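Local coordinates for chorismate mutase and shikimate 5-dehydrogenase fusion protein (Clostridium acetobutylicum, PDB 3FBT), which probably catalyses the reversible NADPH-linked reduction of 3-dehydroshikimate to shikimate through the dehydrogenase part of a fusion with chorismate mutase, the part present in this chain, at residues Val89-Phe94 with Phe102-Ile107; Gly236-Val241 with Glu263-Leu268. One frame throughout, in Å; residues are numbered along the deposited sequence.

Overall arrangement
Both contacts are buried, yet contact 1 is held by hydrogen bonds and contact 2 by carbon packing. Contact 1 joins the end of a strand pair in the substrate-binding domain to the start of helix 105-115, several of its bonds running through Asn90, a predicted shikimate-binding residue. Contact 2 packs the start of helix 237-252 on helix 258-273 through aliphatic and aromatic carbons, with no hydrogen bond between its segments. Their centres lie about 18 Å apart, but the elements meet: CE of Met239 packs 3.4 Å from O of Asp105, and farther along helix 237-252 Gln243, Ser247 and Ile250 reach the side chains of contact 1.

Contact 1 (Val89-Phe94 with Phe102-Ile107); sequences VNTLKF and FNTDYI. With SO4 (sulfate ion), chain G.
Thr91 and Phe102 form an antiparallel hydrogen-bonded pair where strand 91-94 begins and strand 99-102 ends, their CA atoms 5.1 Å apart. Phe102 N donates to Thr91 O at 2.9 Å, while Phe102 O receives Thr91 N and, through a weak bond, Asn90 N. Two residues thus face one in a classic beta bulge. Beyond it the second segment turns into helix 105-115, where Asn103 OD1 caps the backbone N of Tyr106 at 3.2 Å.

The Asn90 amide bridges the segments with both of its ends. Its CG sits between the backbone N and the carbonyl carbon (chi1 74°), which brings OD1 to Thr104 N at 2.9 Å in a fairly straight bond (160°) and ND2 to Thr104 OG1 at 3.2 Å. Thr91 OG1 donates to the same OD1 from the opposite face of the amide. Two bonds on OD1 and one from ND2 should fix the rotation of this group. Thr104 OG1 also bonds Ser247 of helix 237-252. Lys93 CB meets Phe102 CE2 at 3.8 Å. A sulfate, probably from the crystallisation liquor, accepts from Asn103 N. Asn90 ND2 lies 3.4 Å from Asp105 OD1; both residues are predicted to bind shikimate, and Lys69, the predicted proton acceptor, adjoins Asn90. The arrangement is consistent with the substrate pocket of a shikimate dehydrogenase, beside the inter-domain cleft.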
ATOM      1  N   VAL A  89     -11.447  13.959  13.262  1.00 36.12           N
ATOM      2  CA  VAL A  89     -10.131  13.923  12.647  1.00 35.21           C
ATOM      3  C   VAL A  89     -10.333  13.436  11.268  1.00 33.90           C
ATOM      4  O   VAL A  89     -11.016  12.414  11.081  1.00 35.01           O
ATOM      5  CB  VAL A  89      -9.189  12.989  13.495  1.00 35.87           C
ATOM      6  CG1 VAL A  89      -8.042  12.482  12.673  1.00 30.58           C
ATOM      7  CG2 VAL A  89      -8.690  13.796  14.749  1.00 34.47           C
ATOM      8  N   ASN A  90      -9.814  14.125  10.246  1.00 34.13           N
ATOM      9  CA  ASN A  90      -9.876  13.467   8.918  1.00 33.56           C
ATOM     10  C   ASN A  90      -8.505  13.143   8.354  1.00 35.92           C
ATOM     11  O   ASN A  90      -8.433  12.709   7.220  1.00 35.17           O
ATOM     12  CB  ASN A  90     -10.609  14.328   7.873  1.00 36.03           C
ATOM     13  CG  ASN A  90      -9.759  15.473   7.437  1.00 36.45           C
ATOM     14  OD1 ASN A  90      -8.893  15.877   8.188  1.00 35.17           O
ATOM     15  ND2 ASN A  90      -9.956  15.992   6.218  1.00 39.68           N
ATOM     16  N   THR A  91      -7.417  13.356   9.114  1.00 35.09           N
ATOM     17  CA  THR A  91      -6.052  13.168   8.572  1.00 35.33           C
ATOM     18  C   THR A  91      -5.151  12.521   9.666  1.00 36.53           C
ATOM     19  O   THR A  91      -5.158  12.984  10.814  1.00 35.57           O
ATOM     20  CB  THR A  91      -5.391  14.524   8.191  1.00 34.07           C
ATOM     21  OG1 THR A  91      -6.163  15.209   7.200  1.00 36.66           O
ATOM     22  CG2 THR A  91      -3.925  14.358   7.726  1.00 33.80           C
ATOM     23  N   LEU A  92      -4.413  11.458   9.319  1.00 34.49           N
ATOM     24  CA  LEU A  92      -3.591  10.739  10.281  1.00 32.93           C
ATOM     25  C   LEU A  92      -2.135  10.785   9.827  1.00 34.26           C
ATOM     26  O   LEU A  92      -1.865  10.539   8.692  1.00 32.86           O
ATOM     27  CB  LEU A  92      -4.033   9.298  10.452  1.00 32.54           C
ATOM     28  CG  LEU A  92      -5.544   9.067  10.622  1.00 34.52           C
ATOM     29  CD1 LEU A  92      -5.743   7.578  10.794  1.00 34.97           C
ATOM     30  CD2 LEU A  92      -6.041   9.756  11.879  1.00 35.11           C
ATOM     31  N   LYS A  93      -1.258  11.201  10.718  1.00 34.55           N
ATOM     32  CA  LYS A  93       0.182  11.242  10.481  1.00 37.84           C
ATOM     33  C   LYS A  93       0.830  10.111  11.288  1.00 38.34           C
ATOM     34  O   LYS A  93       0.567   9.953  12.484  1.00 36.97           O
ATOM     35  CB  LYS A  93       0.752  12.551  10.991  1.00 37.98           C
ATOM     36  CG  LYS A  93       2.271  12.815  10.617  1.00 40.94           C
ATOM     37  CD  LYS A  93       2.757  14.131  11.351  1.00 47.47           C
ATOM     38  CE  LYS A  93       4.257  14.481  11.090  1.00 48.99           C
ATOM     39  NZ  LYS A  93       4.522  14.264   9.615  1.00 47.93           N
ATOM     40  N   PHE A  94       1.612   9.292  10.615  1.00 39.06           N
ATOM     41  CA  PHE A  94       2.266   8.170  11.274  1.00 41.04           C
ATOM     42  C   PHE A  94       3.646   8.617  11.654  1.00 43.23           C
ATOM     43  O   PHE A  94       4.349   9.232  10.854  1.00 43.50           O
ATOM     44  CB  PHE A  94       2.343   6.987  10.305  1.00 38.70           C
ATOM     45  CG  PHE A  94       0.996   6.373  10.049  1.00 38.83           C
ATOM     46  CD1 PHE A  94       0.551   5.311  10.823  1.00 34.17           C
ATOM     47  CD2 PHE A  94       0.144   6.923   9.111  1.00 33.79           C
ATOM     48  CE1 PHE A  94      -0.684   4.737  10.644  1.00 35.28           C
ATOM     49  CE2 PHE A  94      -1.139   6.372   8.909  1.00 37.12           C
ATOM     50  CZ  PHE A  94      -1.584   5.298   9.663  1.00 35.63           C
ATOM     51  N   PHE A 102      -5.205  15.192  12.690  1.00 35.27           N
ATOM     52  CA  PHE A 102      -5.449  16.567  12.279  1.00 34.75           C
ATOM     53  C   PHE A 102      -6.775  16.640  11.607  1.00 34.89           C
ATOM     54  O   PHE A 102      -7.392  15.628  11.314  1.00 34.74           O
ATOM     55  CB  PHE A 102      -4.365  17.032  11.287  1.00 33.18           C
ATOM     56  CG  PHE A 102      -2.961  16.924  11.886  1.00 36.73           C
ATOM     57  CD1 PHE A 102      -2.331  18.033  12.389  1.00 37.61           C
ATOM     58  CD2 PHE A 102      -2.337  15.671  12.029  1.00 37.94           C
ATOM     59  CE1 PHE A 102      -1.033  17.920  12.982  1.00 40.35           C
ATOM     60  CE2 PHE A 102      -1.042  15.555  12.597  1.00 39.96           C
ATOM     61  CZ  PHE A 102      -0.403  16.679  13.071  1.00 39.20           C
ATOM     62  N   ASN A 103      -7.141  17.860  11.257  1.00 36.46           N
ATOM     63  CA  ASN A 103      -8.329  18.111  10.523  1.00 36.80           C
ATOM     64  C   ASN A 103      -8.032  19.097   9.462  1.00 37.28           C
ATOM     65  O   ASN A 103      -7.869  20.270   9.751  1.00 37.65           O
ATOM     66  CB  ASN A 103      -9.430  18.678  11.432  1.00 37.01           C
ATOM     67  CG  ASN A 103     -10.763  18.700  10.713  1.00 35.11           C
ATOM     68  OD1 ASN A 103     -10.896  19.336   9.699  1.00 31.05           O
ATOM     69  ND2 ASN A 103     -11.699  17.905  11.169  1.00 33.81           N
ATOM     70  N   THR A 104      -7.965  18.640   8.212  1.00 36.17           N
ATOM     71  CA  THR A 104      -7.659  19.534   7.094  1.00 36.52           C
ATOM     72  C   THR A 104      -8.902  19.943   6.264  1.00 36.14           C
ATOM     73  O   THR A 104      -8.748  20.667   5.329  1.00 34.85           O
ATOM     74  CB  THR A 104      -6.678  18.843   6.125  1.00 36.43           C
ATOM     75  OG1 THR A 104      -7.325  17.680   5.668  1.00 40.59           O
ATOM     76  CG2 THR A 104      -5.336  18.428   6.873  1.00 35.81           C
ATOM     77  N   ASP A 105     -10.123  19.517   6.634  1.00 36.41           N
ATOM     78  CA  ASP A 105     -11.353  20.190   6.123  1.00 38.77           C
ATOM     79  C   ASP A 105     -11.401  21.679   6.528  1.00 38.77           C
ATOM     80  O   ASP A 105     -11.772  22.562   5.708  1.00 38.23           O
ATOM     81  CB  ASP A 105     -12.619  19.522   6.675  1.00 39.08           C
ATOM     82  CG  ASP A 105     -12.809  18.106   6.115  1.00 46.86           C
ATOM     83  OD1 ASP A 105     -12.457  17.909   4.921  1.00 47.01           O
ATOM     84  OD2 ASP A 105     -13.233  17.191   6.868  1.00 54.62           O
ATOM     85  N   TYR A 106     -11.096  21.934   7.789  1.00 39.42           N
ATOM     86  CA  TYR A 106     -11.017  23.308   8.333  1.00 40.46           C
ATOM     87  C   TYR A 106     -10.080  24.152   7.471  1.00 41.52           C
ATOM     88  O   TYR A 106     -10.407  25.305   7.066  1.00 41.39           O
ATOM     89  CB  TYR A 106     -10.478  23.229   9.758  1.00 42.04           C
ATOM     90  CG  TYR A 106     -10.340  24.579  10.438  1.00 45.55           C
ATOM     91  CD1 TYR A 106     -11.328  25.040  11.268  1.00 47.64           C
ATOM     92  CD2 TYR A 106      -9.215  25.403  10.213  1.00 52.35           C
ATOM     93  CE1 TYR A 106     -11.240  26.282  11.905  1.00 49.49           C
ATOM     94  CE2 TYR A 106      -9.102  26.680  10.835  1.00 50.10           C
ATOM     95  CZ  TYR A 106     -10.142  27.112  11.675  1.00 54.05           C
ATOM     96  OH  TYR A 106     -10.095  28.352  12.339  1.00 55.76           O
ATOM     97  N   ILE A 107      -8.917  23.569   7.115  1.00 41.26           N
ATOM     98  CA  ILE A 107      -7.882  24.340   6.394  1.00 40.85           C
ATOM     99  C   ILE A 107      -8.360  24.527   4.980  1.00 40.41           C
ATOM    100  O   ILE A 107      -8.256  25.598   4.391  1.00 39.10           O
ATOM    101  CB  ILE A 107      -6.537  23.588   6.381  1.00 40.31           C
ATOM    102  CG1 ILE A 107      -6.095  23.310   7.813  1.00 39.82           C
ATOM    103  CG2 ILE A 107      -5.479  24.418   5.665  1.00 43.48           C
ATOM    104  CD1 ILE A 107      -4.615  22.884   7.972  1.00 45.58           C
TER
HETATM  105  S   SO4 G   9      -5.224  21.256  11.672  1.00 62.75           S
HETATM  106  O1  SO4 G   9      -6.300  22.270  11.799  1.00 65.41           O
HETATM  107  O2  SO4 G   9      -5.723  20.012  12.247  1.00 57.97           O
HETATM  108  O3  SO4 G   9      -4.958  21.233  10.225  1.00 67.23           O
HETATM  109  O4  SO4 G   9      -3.892  21.656  12.171  1.00 62.14           O

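Contact 2 (Gly236-Val241 with Glu263-Leu268)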
ATOM      1  N   GLY A 236     -17.238  23.636  -4.266  1.00 42.50           N
ATOM      2  CA  GLY A 236     -16.243  23.254  -3.272  1.00 41.82           C
ATOM      3  C   GLY A 236     -14.949  22.703  -3.818  1.00 42.02           C
ATOM      4  O   GLY A 236     -14.230  22.053  -3.080  1.00 42.93           O
ATOM      5  N   LEU A 237     -14.666  22.921  -5.097  1.00 42.00           N
ATOM      6  CA  LEU A 237     -13.462  22.355  -5.718  1.00 43.39           C
ATOM      7  C   LEU A 237     -12.150  22.833  -5.100  1.00 43.59           C
ATOM      8  O   LEU A 237     -11.260  22.021  -4.785  1.00 44.01           O
ATOM      9  CB  LEU A 237     -13.476  22.550  -7.217  1.00 43.99           C
ATOM     10  CG  LEU A 237     -12.420  21.841  -8.040  1.00 47.87           C
ATOM     11  CD1 LEU A 237     -12.283  20.329  -7.627  1.00 49.96           C
ATOM     12  CD2 LEU A 237     -12.882  21.991  -9.497  1.00 51.78           C
ATOM     13  N   TYR A 238     -12.051  24.128  -4.823  1.00 41.42           N
ATOM     14  CA  TYR A 238     -10.850  24.622  -4.244  1.00 41.73           C
ATOM     15  C   TYR A 238     -10.620  24.028  -2.848  1.00 41.69           C
ATOM     16  O   TYR A 238      -9.492  23.833  -2.416  1.00 42.23           O
ATOM     17  CB  TYR A 238     -10.855  26.149  -4.202  1.00 42.65           C
ATOM     18  CG  TYR A 238      -9.459  26.677  -4.135  1.00 39.79           C
ATOM     19  CD1 TYR A 238      -8.654  26.706  -5.274  1.00 40.47           C
ATOM     20  CD2 TYR A 238      -8.929  27.093  -2.936  1.00 43.31           C
ATOM     21  CE1 TYR A 238      -7.332  27.128  -5.193  1.00 42.91           C
ATOM     22  CE2 TYR A 238      -7.608  27.552  -2.842  1.00 43.16           C
ATOM     23  CZ  TYR A 238      -6.827  27.559  -3.975  1.00 46.94           C
ATOM     24  OH  TYR A 238      -5.511  28.028  -3.867  1.00 52.07           O
ATOM     25  N   MET A 239     -11.695  23.772  -2.109  1.00 40.55           N
ATOM     26  CA  MET A 239     -11.573  23.181  -0.819  1.00 38.52           C
ATOM     27  C   MET A 239     -11.024  21.741  -0.965  1.00 38.67           C
ATOM     28  O   MET A 239     -10.127  21.380  -0.272  1.00 38.74           O
ATOM     29  CB  MET A 239     -12.954  23.167  -0.105  1.00 39.61           C
ATOM     30  CG  MET A 239     -12.933  22.491   1.312  1.00 37.71           C
ATOM     31  SD  MET A 239     -14.592  22.655   2.138  1.00 29.83           S
ATOM     32  CE  MET A 239     -14.382  21.717   3.639  1.00 38.55           C
ATOM     33  N   LEU A 240     -11.608  20.931  -1.838  1.00 37.89           N
ATOM     34  CA  LEU A 240     -11.137  19.590  -2.063  1.00 38.84           C
ATOM     35  C   LEU A 240      -9.645  19.582  -2.402  1.00 40.53           C
ATOM     36  O   LEU A 240      -8.891  18.796  -1.842  1.00 38.88           O
ATOM     37  CB  LEU A 240     -11.914  18.962  -3.201  1.00 38.50           C
ATOM     38  CG  LEU A 240     -11.591  17.481  -3.479  1.00 38.71           C
ATOM     39  CD1 LEU A 240     -12.089  16.568  -2.319  1.00 43.69           C
ATOM     40  CD2 LEU A 240     -12.310  17.137  -4.811  1.00 35.54           C
ATOM     41  N   VAL A 241      -9.214  20.461  -3.313  1.00 40.75           N
ATOM     42  CA  VAL A 241      -7.833  20.484  -3.740  1.00 40.04           C
ATOM     43  C   VAL A 241      -6.975  20.954  -2.661  1.00 40.44           C
ATOM     44  O   VAL A 241      -5.918  20.365  -2.418  1.00 42.27           O
ATOM     45  CB  VAL A 241      -7.626  21.293  -5.051  1.00 41.82           C
ATOM     46  CG1 VAL A 241      -6.144  21.494  -5.324  1.00 40.24           C
ATOM     47  CG2 VAL A 241      -8.283  20.521  -6.167  1.00 37.69           C
ATOM     48  N   GLU A 263      -3.218  24.992 -10.265  1.00 51.83           N
ATOM     49  CA  GLU A 263      -2.959  24.096 -11.390  1.00 52.56           C
ATOM     50  C   GLU A 263      -3.727  22.766 -11.274  1.00 52.99           C
ATOM     51  O   GLU A 263      -4.468  22.317 -12.214  1.00 52.40           O
ATOM     52  CB  GLU A 263      -1.444  23.891 -11.478  1.00 53.33           C
ATOM     53  CG  GLU A 263      -0.995  23.038 -12.623  1.00 57.41           C
ATOM     54  CD  GLU A 263       0.528  22.876 -12.647  1.00 64.20           C
ATOM     55  OE1 GLU A 263       1.042  22.300 -13.634  1.00 67.01           O
ATOM     56  OE2 GLU A 263       1.219  23.312 -11.679  1.00 67.70           O
ATOM     57  N   ILE A 264      -3.609  22.126 -10.114  1.00 52.21           N
ATOM     58  CA  ILE A 264      -4.471  20.975  -9.909  1.00 52.32           C
ATOM     59  C   ILE A 264      -5.968  21.346  -9.981  1.00 51.88           C
ATOM     60  O   ILE A 264      -6.780  20.608 -10.527  1.00 50.90           O
ATOM     61  CB  ILE A 264      -4.093  20.197  -8.631  1.00 53.14           C
ATOM     62  CG1 ILE A 264      -2.568  19.899  -8.692  1.00 52.90           C
ATOM     63  CG2 ILE A 264      -4.947  18.978  -8.534  1.00 48.19           C
ATOM     64  CD1 ILE A 264      -2.039  18.924  -7.658  1.00 52.48           C
ATOM     65  N   PHE A 265      -6.308  22.518  -9.473  1.00 52.28           N
ATOM     66  CA  PHE A 265      -7.689  22.991  -9.507  1.00 52.57           C
ATOM     67  C   PHE A 265      -8.211  23.126 -10.933  1.00 53.77           C
ATOM     68  O   PHE A 265      -9.272  22.567 -11.284  1.00 52.24           O
ATOM     69  CB  PHE A 265      -7.796  24.322  -8.768  1.00 52.96           C
ATOM     70  CG  PHE A 265      -9.114  25.008  -8.957  1.00 54.04           C
ATOM     71  CD1 PHE A 265     -10.142  24.843  -8.033  1.00 55.08           C
ATOM     72  CD2 PHE A 265      -9.332  25.817 -10.063  1.00 56.92           C
ATOM     73  CE1 PHE A 265     -11.375  25.493  -8.191  1.00 54.83           C
ATOM     74  CE2 PHE A 265     -10.566  26.480 -10.239  1.00 58.87           C
ATOM     75  CZ  PHE A 265     -11.581  26.318  -9.290  1.00 57.57           C
ATOM     76  N   GLU A 266      -7.458  23.844 -11.776  1.00 55.68           N
ATOM     77  CA  GLU A 266      -7.848  23.984 -13.203  1.00 57.88           C
ATOM     78  C   GLU A 266      -7.980  22.670 -13.900  1.00 57.68           C
ATOM     79  O   GLU A 266      -8.999  22.438 -14.600  1.00 58.28           O
ATOM     80  CB  GLU A 266      -6.932  24.922 -14.005  1.00 59.09           C
ATOM     81  CG  GLU A 266      -7.558  26.278 -14.278  1.00 64.16           C
ATOM     82  CD  GLU A 266      -7.241  27.285 -13.177  1.00 73.46           C
ATOM     83  OE1 GLU A 266      -6.037  27.417 -12.825  1.00 76.24           O
ATOM     84  OE2 GLU A 266      -8.184  27.940 -12.656  1.00 75.16           O
ATOM     85  N   VAL A 267      -6.990  21.787 -13.714  1.00 57.65           N
ATOM     86  CA  VAL A 267      -7.109  20.436 -14.285  1.00 57.63           C
ATOM     87  C   VAL A 267      -8.368  19.705 -13.831  1.00 58.81           C
ATOM     88  O   VAL A 267      -9.105  19.151 -14.671  1.00 60.47           O
ATOM     89  CB  VAL A 267      -5.974  19.497 -13.918  1.00 57.78           C
ATOM     90  CG1 VAL A 267      -6.405  18.096 -14.231  1.00 54.63           C
ATOM     91  CG2 VAL A 267      -4.701  19.845 -14.646  1.00 57.72           C
ATOM     92  N   LEU A 268      -8.599  19.641 -12.512  1.00 58.48           N
ATOM     93  CA  LEU A 268      -9.785  18.934 -12.009  1.00 57.91           C
ATOM     94  C   LEU A 268     -11.077  19.587 -12.478  1.00 58.39           C
ATOM     95  O   LEU A 268     -12.036  18.881 -12.765  1.00 57.21           O
ATOM     96  CB  LEU A 268      -9.799  18.832 -10.479  1.00 56.66           C
ATOM     97  CG  LEU A 268      -9.391  17.492  -9.866  1.00 56.75           C
ATOM     98  CD1 LEU A 268     -10.513  16.413  -9.997  1.00 50.54           C
ATOM     99  CD2 LEU A 268      -8.007  16.999 -10.415  1.00 52.68           C
TER
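Phe265 reaches from helix 258-273 onto the first turn of helix 237-252, touching both Leu237 and Tyr238. Its CG stands anti to the backbone N (chi1 170°), which carries the ring across to the other helix although the side chain does not start out aimed at it. CD1 and CE1 do the touching. Phe265 CE1 lies 3.7 Å from Leu237 CB, Phe265 CD1 is 3.8 Å from Leu237 CG, and the backbone N of Tyr238 approaches the edge of the Phe265 ring in its plane. Phe265 CD1 lies at the edge of the Tyr238 ring, 3.6 Å from Tyr238 CD1. With the ring planes at 58° and the centroids 5.7 Å apart, this aromatic pair is oblique.

The helix axes pass at 9.6 Å, at an angle of 126° between their N-to-C directions. These are the two C-terminal helices of the dehydrogenase: helix 237-252 follows the last strand of the parallel, Rossmann-type sheet, and Gly236, its N-cap, is a predicted NADP(+)-binding residue. Helix 258-273 then folds back over it, with Ile264 and Leu268 also touching helix 19-31 of the substrate-binding domain.

Leu237, likewise with CG anti to its backbone N, divides its branches: CD2 stays near Phe265 CE1 at 4.0 Å, whereas CD1 points to Leu268 CB, 4.1 Å away, and these two leucine side chains cross at about a right angle. One turn on, Val241 splits its methyls in the same manner, CG1 meeting Ile264 CB at 4.1 Å and CG2 lying against Phe265 CA. At the far end of the tyrosine ring, OH makes a weak hydrogen bond to Asp262 OD1.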